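Local coordinates for protein lipase (Rhizopus chinensis, PDB 6A0W) that probably hydrolyses the ester bonds of triacylglycerols, as a secreted fungal lipase of the class 3 family with the alpha/beta-hydrolase fold, at residues Gly203-Asp217 and Val233-Gly247. Numbering follows the deposited sequence.
Sequences GCPRVGNNAFAYYVD and VPHVPPQAFGYLHPG. With SO4 (sulfate ion), chain D.
The R206 side chain touches 233-247 from CB to NH1, with H245, Y243 and P237 as main partners. Its CG sits over the face of the H245 ring, 3.5 Å from the centroid and 13° off the normal, a CH-pi contact, while CD lies 3.6 Å from Y243 CB. With CG anti to the carbonyl carbon (chi1 -66°) and the chain extended to NE, the guanidinium arrives among backbone carbonyls: NH1 donates to P237 O at 2.9 Å, in the guanidinium plane. P234 O lies over one face and Q239 CG over the other. At the backbone, R206 N donates a hydrogen bond to V236 O (2.9 Å). The peptide before P237 is cis, and the P237 ring CD packs 3.3 Å from R206 O.

Both segments follow strands of the central sheet of an alpha/beta-hydrolase fold, 197-202 and 223-228; V233 touches H284, and V233 N bonds to D231 OD1; both residues probably belong to the Ser-His-Asp catalytic triad of the family.

Farther along, L244 N donates to G208 O (3.0 Å), and helix 210-218 sets A213 and V216 against P246, V216 CG1 3.8 Å from P246 CG. N209, the N-cap, accepts from F212 N through OD1, the donor above the carbonyl plane; OD1 also takes K134 N.

In the second shell, H245 NE2 donates to P234 O (2.7 Å), its partner in the ring plane, which helps hold the ring face against R206 CG. E267 salt-bridges R206 NE and accepts from H245 N, and water 1 links R206 NH2 with H235 ND1.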
loop_
_atom_site.group_PDB
_atom_site.type_symbol
_atom_site.label_atom_id
_atom_site.label_comp_id
_atom_site.label_asym_id
_atom_site.label_seq_id
_atom_site.Cartn_x
_atom_site.Cartn_y
_atom_site.Cartn_z
ATOM N N GLY A 203 1.513 -2.395 4.817
ATOM C CA GLY A 203 1.236 -1.442 5.892
ATOM C C GLY A 203 0.315 -0.269 5.517
ATOM O O GLY A 203 0.392 0.819 6.095
ATOM N N CYS A 204 -0.662 -0.541 4.669
ATOM C CA CYS A 204 -1.646 0.463 4.251
ATOM C C CYS A 204 -2.629 0.833 5.360
ATOM O O CYS A 204 -3.262 -0.044 5.976
ATOM C CB CYS A 204 -2.414 -0.031 3.032
ATOM S SG CYS A 204 -3.332 1.296 2.182
ATOM N N PRO A 205 -2.734 2.127 5.680
ATOM C CA PRO A 205 -3.834 2.536 6.577
ATOM C C PRO A 205 -5.213 2.393 5.918
ATOM O O PRO A 205 -5.330 2.153 4.707
ATOM C CB PRO A 205 -3.564 4.035 6.805
ATOM C CG PRO A 205 -2.921 4.451 5.528
ATOM C CD PRO A 205 -2.023 3.299 5.133
ATOM N N ARG A 206 -6.254 2.485 6.737
ATOM C CA ARG A 206 -7.596 2.645 6.193
ATOM C C ARG A 206 -7.631 3.967 5.426
ATOM O O ARG A 206 -6.943 4.937 5.800
ATOM C CB ARG A 206 -8.663 2.597 7.283
ATOM C CG ARG A 206 -8.774 1.231 7.962
ATOM C CD ARG A 206 -9.999 1.106 8.843
ATOM N NE ARG A 206 -9.995 -0.164 9.542
ATOM C CZ ARG A 206 -9.429 -0.389 10.722
ATOM N NH1 ARG A 206 -8.867 0.583 11.400
ATOM N NH2 ARG A 206 -9.486 -1.596 11.276
ATOM N N VAL A 207 -8.334 3.935 4.296
ATOM C CA VAL A 207 -8.354 5.038 3.364
ATOM C C VAL A 207 -9.695 5.761 3.240
ATOM O O VAL A 207 -9.722 6.995 3.116
ATOM C CB VAL A 207 -7.912 4.567 1.984
ATOM C CG1 VAL A 207 -8.087 5.680 0.966
ATOM C CG2 VAL A 207 -6.470 4.084 2.046
ATOM N N GLY A 208 -10.807 5.022 3.288
ATOM C CA GLY A 208 -12.124 5.629 3.175
ATOM C C GLY A 208 -13.191 4.972 4.016
ATOM O O GLY A 208 -12.898 4.039 4.739
ATOM N N ASN A 209 -14.448 5.386 3.817
ATOM C CA ASN A 209 -15.593 4.855 4.568
ATOM C C ASN A 209 -16.192 3.572 3.978
ATOM O O ASN A 209 -15.691 3.027 2.977
ATOM C CB ASN A 209 -16.695 5.922 4.748
ATOM C CG ASN A 209 -17.434 6.257 3.459
ATOM O OD1 ASN A 209 -16.966 6.013 2.337
ATOM N ND2 ASN A 209 -18.569 6.915 3.616
ATOM N N ASN A 210 -17.244 3.069 4.621
ATOM C CA ASN A 210 -17.892 1.824 4.163
ATOM C C ASN A 210 -18.211 1.847 2.683
ATOM O O ASN A 210 -17.754 0.988 1.906
ATOM C CB ASN A 210 -19.165 1.539 4.940
ATOM C CG ASN A 210 -18.879 1.159 6.354
ATOM O OD1 ASN A 210 -17.868 1.569 6.905
ATOM N ND2 ASN A 210 -19.716 0.321 6.933
ATOM N N ALA A 211 -18.827 2.938 2.245
ATOM C CA ALA A 211 -19.257 3.022 0.853
ATOM C C ALA A 211 -18.078 3.058 -0.133
ATOM O O ALA A 211 -18.161 2.531 -1.251
ATOM C CB ALA A 211 -20.190 4.231 0.662
ATOM N N PHE A 212 -16.978 3.686 0.289
ATOM C CA PHE A 212 -15.771 3.699 -0.512
ATOM C C PHE A 212 -15.234 2.260 -0.667
ATOM O O PHE A 212 -14.877 1.842 -1.757
ATOM C CB PHE A 212 -14.703 4.625 0.115
ATOM C CG PHE A 212 -13.341 4.506 -0.537
ATOM C CD1 PHE A 212 -13.077 5.111 -1.743
ATOM C CD2 PHE A 212 -12.319 3.819 0.099
ATOM C CE1 PHE A 212 -11.837 4.997 -2.351
ATOM C CE2 PHE A 212 -11.082 3.679 -0.502
ATOM C CZ PHE A 212 -10.830 4.314 -1.705
ATOM N N ALA A 213 -15.213 1.532 0.434
ATOM C CA ALA A 213 -14.736 0.153 0.489
ATOM C C ALA A 213 -15.599 -0.772 -0.381
ATOM O O ALA A 213 -15.060 -1.537 -1.186
ATOM C CB ALA A 213 -14.712 -0.326 1.940
ATOM N N TYR A 214 -16.920 -0.599 -0.326
ATOM C CA TYR A 214 -17.795 -1.387 -1.194
ATOM C C TYR A 214 -17.560 -1.066 -2.646
ATOM O O TYR A 214 -17.556 -1.963 -3.502
ATOM C CB TYR A 214 -19.275 -1.192 -0.848
ATOM C CG TYR A 214 -19.589 -1.413 0.615
ATOM C CD1 TYR A 214 -18.925 -2.374 1.359
ATOM C CD2 TYR A 214 -20.611 -0.704 1.228
ATOM C CE1 TYR A 214 -19.242 -2.595 2.703
ATOM C CE2 TYR A 214 -20.945 -0.916 2.549
ATOM C CZ TYR A 214 -20.231 -1.835 3.291
ATOM O OH TYR A 214 -20.551 -2.016 4.617
ATOM N N TYR A 215 -17.338 0.216 -2.935
ATOM C CA TYR A 215 -17.030 0.615 -4.294
ATOM C C TYR A 215 -15.742 -0.059 -4.785
ATOM O O TYR A 215 -15.641 -0.538 -5.915
ATOM C CB TYR A 215 -16.909 2.163 -4.406
ATOM C CG TYR A 215 -16.339 2.599 -5.741
ATOM C CD1 TYR A 215 -17.057 2.454 -6.908
ATOM C CD2 TYR A 215 -15.043 3.065 -5.836
ATOM C CE1 TYR A 215 -16.497 2.740 -8.149
ATOM C CE2 TYR A 215 -14.462 3.303 -7.059
ATOM C CZ TYR A 215 -15.187 3.180 -8.209
ATOM O OH TYR A 215 -14.589 3.500 -9.414
ATOM N N VAL A 216 -14.696 0.023 -3.981
ATOM C CA VAL A 216 -13.421 -0.548 -4.400
ATOM C C VAL A 216 -13.593 -2.038 -4.757
ATOM O O VAL A 216 -13.138 -2.514 -5.807
ATOM C CB VAL A 216 -12.382 -0.397 -3.271
ATOM C CG1 VAL A 216 -11.186 -1.290 -3.552
ATOM C CG2 VAL A 216 -11.932 1.056 -3.167
ATOM N N ASP A 217 -14.286 -2.744 -3.886
ATOM C CA ASP A 217 -14.605 -4.175 -4.104
ATOM C C ASP A 217 -15.435 -4.408 -5.374
ATOM O O ASP A 217 -15.143 -5.312 -6.140
ATOM C CB ASP A 217 -15.348 -4.720 -2.870
ATOM C CG ASP A 217 -14.427 -5.021 -1.720
ATOM O OD1 ASP A 217 -13.183 -5.029 -1.934
ATOM O OD2 ASP A 217 -14.947 -5.260 -0.594
ATOM N N VAL A 233 -0.170 0.399 11.581
ATOM C CA VAL A 233 -0.700 1.353 10.611
ATOM C C VAL A 233 -2.006 0.873 9.921
ATOM O O VAL A 233 -2.897 1.694 9.587
ATOM C CB VAL A 233 0.375 1.810 9.577
ATOM C CG1 VAL A 233 -0.249 2.805 8.601
ATOM C CG2 VAL A 233 1.522 2.528 10.278
ATOM N N PRO A 234 -2.117 -0.443 9.666
ATOM C CA PRO A 234 -3.361 -0.901 9.050
ATOM C C PRO A 234 -4.573 -0.841 9.960
ATOM O O PRO A 234 -5.681 -1.240 9.555
ATOM C CB PRO A 234 -3.042 -2.353 8.648
ATOM C CG PRO A 234 -1.564 -2.306 8.348
ATOM C CD PRO A 234 -0.983 -1.352 9.353
ATOM N N HIS A 235 -4.337 -0.440 11.196
ATOM C CA HIS A 235 -5.390 -0.324 12.175
ATOM C C HIS A 235 -5.748 1.123 12.473
ATOM O O HIS A 235 -6.460 1.374 13.443
ATOM C CB HIS A 235 -4.983 -1.049 13.474
ATOM C CG HIS A 235 -4.613 -2.478 13.243
ATOM N ND1 HIS A 235 -5.557 -3.420 12.889
ATOM C CD2 HIS A 235 -3.405 -3.057 13.038
ATOM C CE1 HIS A 235 -4.939 -4.558 12.597
ATOM N NE2 HIS A 235 -3.634 -4.363 12.654
ATOM N N VAL A 236 -5.283 2.057 11.647
ATOM C CA VAL A 236 -5.729 3.446 11.755
ATOM C C VAL A 236 -6.088 3.924 10.345
ATOM O O VAL A 236 -5.540 3.425 9.362
ATOM C CB VAL A 236 -4.645 4.382 12.347
ATOM C CG1 VAL A 236 -4.148 3.891 13.683
ATOM C CG2 VAL A 236 -3.483 4.518 11.390
ATOM N N PRO A 237 -6.913 4.965 10.224
ATOM C CA PRO A 237 -7.761 5.496 11.284
ATOM C C PRO A 237 -8.756 4.468 11.789
ATOM O O PRO A 237 -8.995 3.470 11.122
ATOM C CB PRO A 237 -8.545 6.600 10.568
ATOM C CG PRO A 237 -7.728 6.989 9.407
ATOM C CD PRO A 237 -6.905 5.804 9.020
ATOM N N PRO A 238 -9.498 4.801 12.830
ATOM C CA PRO A 238 -10.332 3.771 13.463
ATOM C C PRO A 238 -11.588 3.442 12.670
ATOM O O PRO A 238 -12.230 4.328 12.103
ATOM C CB PRO A 238 -10.716 4.426 14.793
ATOM C CG PRO A 238 -9.659 5.475 15.018
ATOM C CD PRO A 238 -9.433 6.022 13.641
ATOM N N GLN A 239 -11.956 2.170 12.629
ATOM C CA GLN A 239 -13.298 1.802 12.187
ATOM C C GLN A 239 -14.420 2.627 12.841
ATOM O O GLN A 239 -15.368 3.015 12.171
ATOM C CB GLN A 239 -13.546 0.326 12.475
ATOM C CG GLN A 239 -13.649 -0.554 11.259
ATOM C CD GLN A 239 -14.000 -1.969 11.649
ATOM O OE1 GLN A 239 -13.246 -2.616 12.367
ATOM N NE2 GLN A 239 -15.188 -2.388 11.302
ATOM N N ALA A 240 -14.319 2.885 14.140
ATOM C CA ALA A 240 -15.376 3.623 14.857
ATOM C C ALA A 240 -15.621 5.021 14.299
ATOM O O ALA A 240 -16.705 5.549 14.419
ATOM C CB ALA A 240 -15.072 3.686 16.348
ATOM N N PHE A 241 -14.674 5.555 13.544
ATOM C CA PHE A 241 -14.885 6.818 12.866
ATOM C C PHE A 241 -15.561 6.656 11.497
ATOM O O PHE A 241 -15.907 7.647 10.846
ATOM C CB PHE A 241 -13.545 7.510 12.719
ATOM C CG PHE A 241 -13.639 8.988 12.567
ATOM C CD1 PHE A 241 -13.721 9.573 11.283
ATOM C CD2 PHE A 241 -13.570 9.813 13.691
ATOM C CE1 PHE A 241 -13.792 10.959 11.119
ATOM C CE2 PHE A 241 -13.647 11.194 13.532
ATOM C CZ PHE A 241 -13.760 11.766 12.255
ATOM N N GLY A 242 -15.776 5.419 11.046
ATOM C CA GLY A 242 -16.428 5.175 9.743
ATOM C C GLY A 242 -15.562 4.536 8.654
ATOM O O GLY A 242 -16.038 4.223 7.564
ATOM N N TYR A 243 -14.291 4.320 8.952
ATOM C CA TYR A 243 -13.330 3.826 7.970
ATOM C C TYR A 243 -13.507 2.309 7.852
ATOM O O TYR A 243 -13.871 1.628 8.830
ATOM C CB TYR A 243 -11.906 4.167 8.435
ATOM C CG TYR A 243 -11.469 5.621 8.174
ATOM C CD1 TYR A 243 -11.799 6.661 9.048
ATOM C CD2 TYR A 243 -10.829 5.962 7.007
ATOM C CE1 TYR A 243 -11.417 7.975 8.783
ATOM C CE2 TYR A 243 -10.427 7.266 6.745
ATOM C CZ TYR A 243 -10.731 8.268 7.625
ATOM O OH TYR A 243 -10.371 9.541 7.273
ATOM N N LEU A 244 -13.195 1.783 6.671
ATOM C CA LEU A 244 -13.286 0.336 6.429
ATOM C C LEU A 244 -12.336 -0.087 5.329
ATOM O O LEU A 244 -12.245 0.604 4.330
ATOM C CB LEU A 244 -14.706 -0.062 6.047
ATOM C CG LEU A 244 -15.020 -1.557 5.987
ATOM C CD1 LEU A 244 -14.955 -2.160 7.383
ATOM C CD2 LEU A 244 -16.421 -1.732 5.389
ATOM N N HIS A 245 -11.538 -1.141 5.571
ATOM C CA HIS A 245 -10.669 -1.706 4.524
ATOM C C HIS A 245 -11.471 -2.604 3.552
ATOM O O HIS A 245 -11.936 -3.678 3.934
ATOM C CB HIS A 245 -9.584 -2.611 5.128
ATOM C CG HIS A 245 -8.458 -1.904 5.817
ATOM N ND1 HIS A 245 -7.550 -1.110 5.135
ATOM C CD2 HIS A 245 -7.933 -2.096 7.049
ATOM C CE1 HIS A 245 -6.571 -0.768 5.953
ATOM N NE2 HIS A 245 -6.764 -1.373 7.114
ATOM N N PRO A 246 -11.384 -2.320 2.260
ATOM C CA PRO A 246 -11.570 -3.320 1.240
ATOM C C PRO A 246 -10.280 -4.065 0.962
ATOM O O PRO A 246 -9.266 -3.790 1.582
ATOM C CB PRO A 246 -11.952 -2.473 0.036
ATOM C CG PRO A 246 -11.113 -1.254 0.223
ATOM C CD PRO A 246 -10.998 -1.020 1.683
ATOM N N GLY A 247 -10.299 -4.956 -0.008
ATOM C CA GLY A 247 -9.112 -5.702 -0.364
ATOM C C GLY A 247 -8.958 -6.973 0.467
ATOM O O GLY A 247 -9.732 -7.276 1.379
HETATM S S SO4 D . -23.723 -0.222 5.372
HETATM O O1 SO4 D . -22.548 0.681 5.393
HETATM O O2 SO4 D . -24.277 -0.427 6.739
HETATM O O3 SO4 D . -24.746 0.411 4.509
HETATM O O4 SO4 D . -23.428 -1.555 4.791
HETATM O O HOH W 1 -7.960 -2.563 13.631
HETATM O O HOH W 2 -10.296 2.131 3.092
#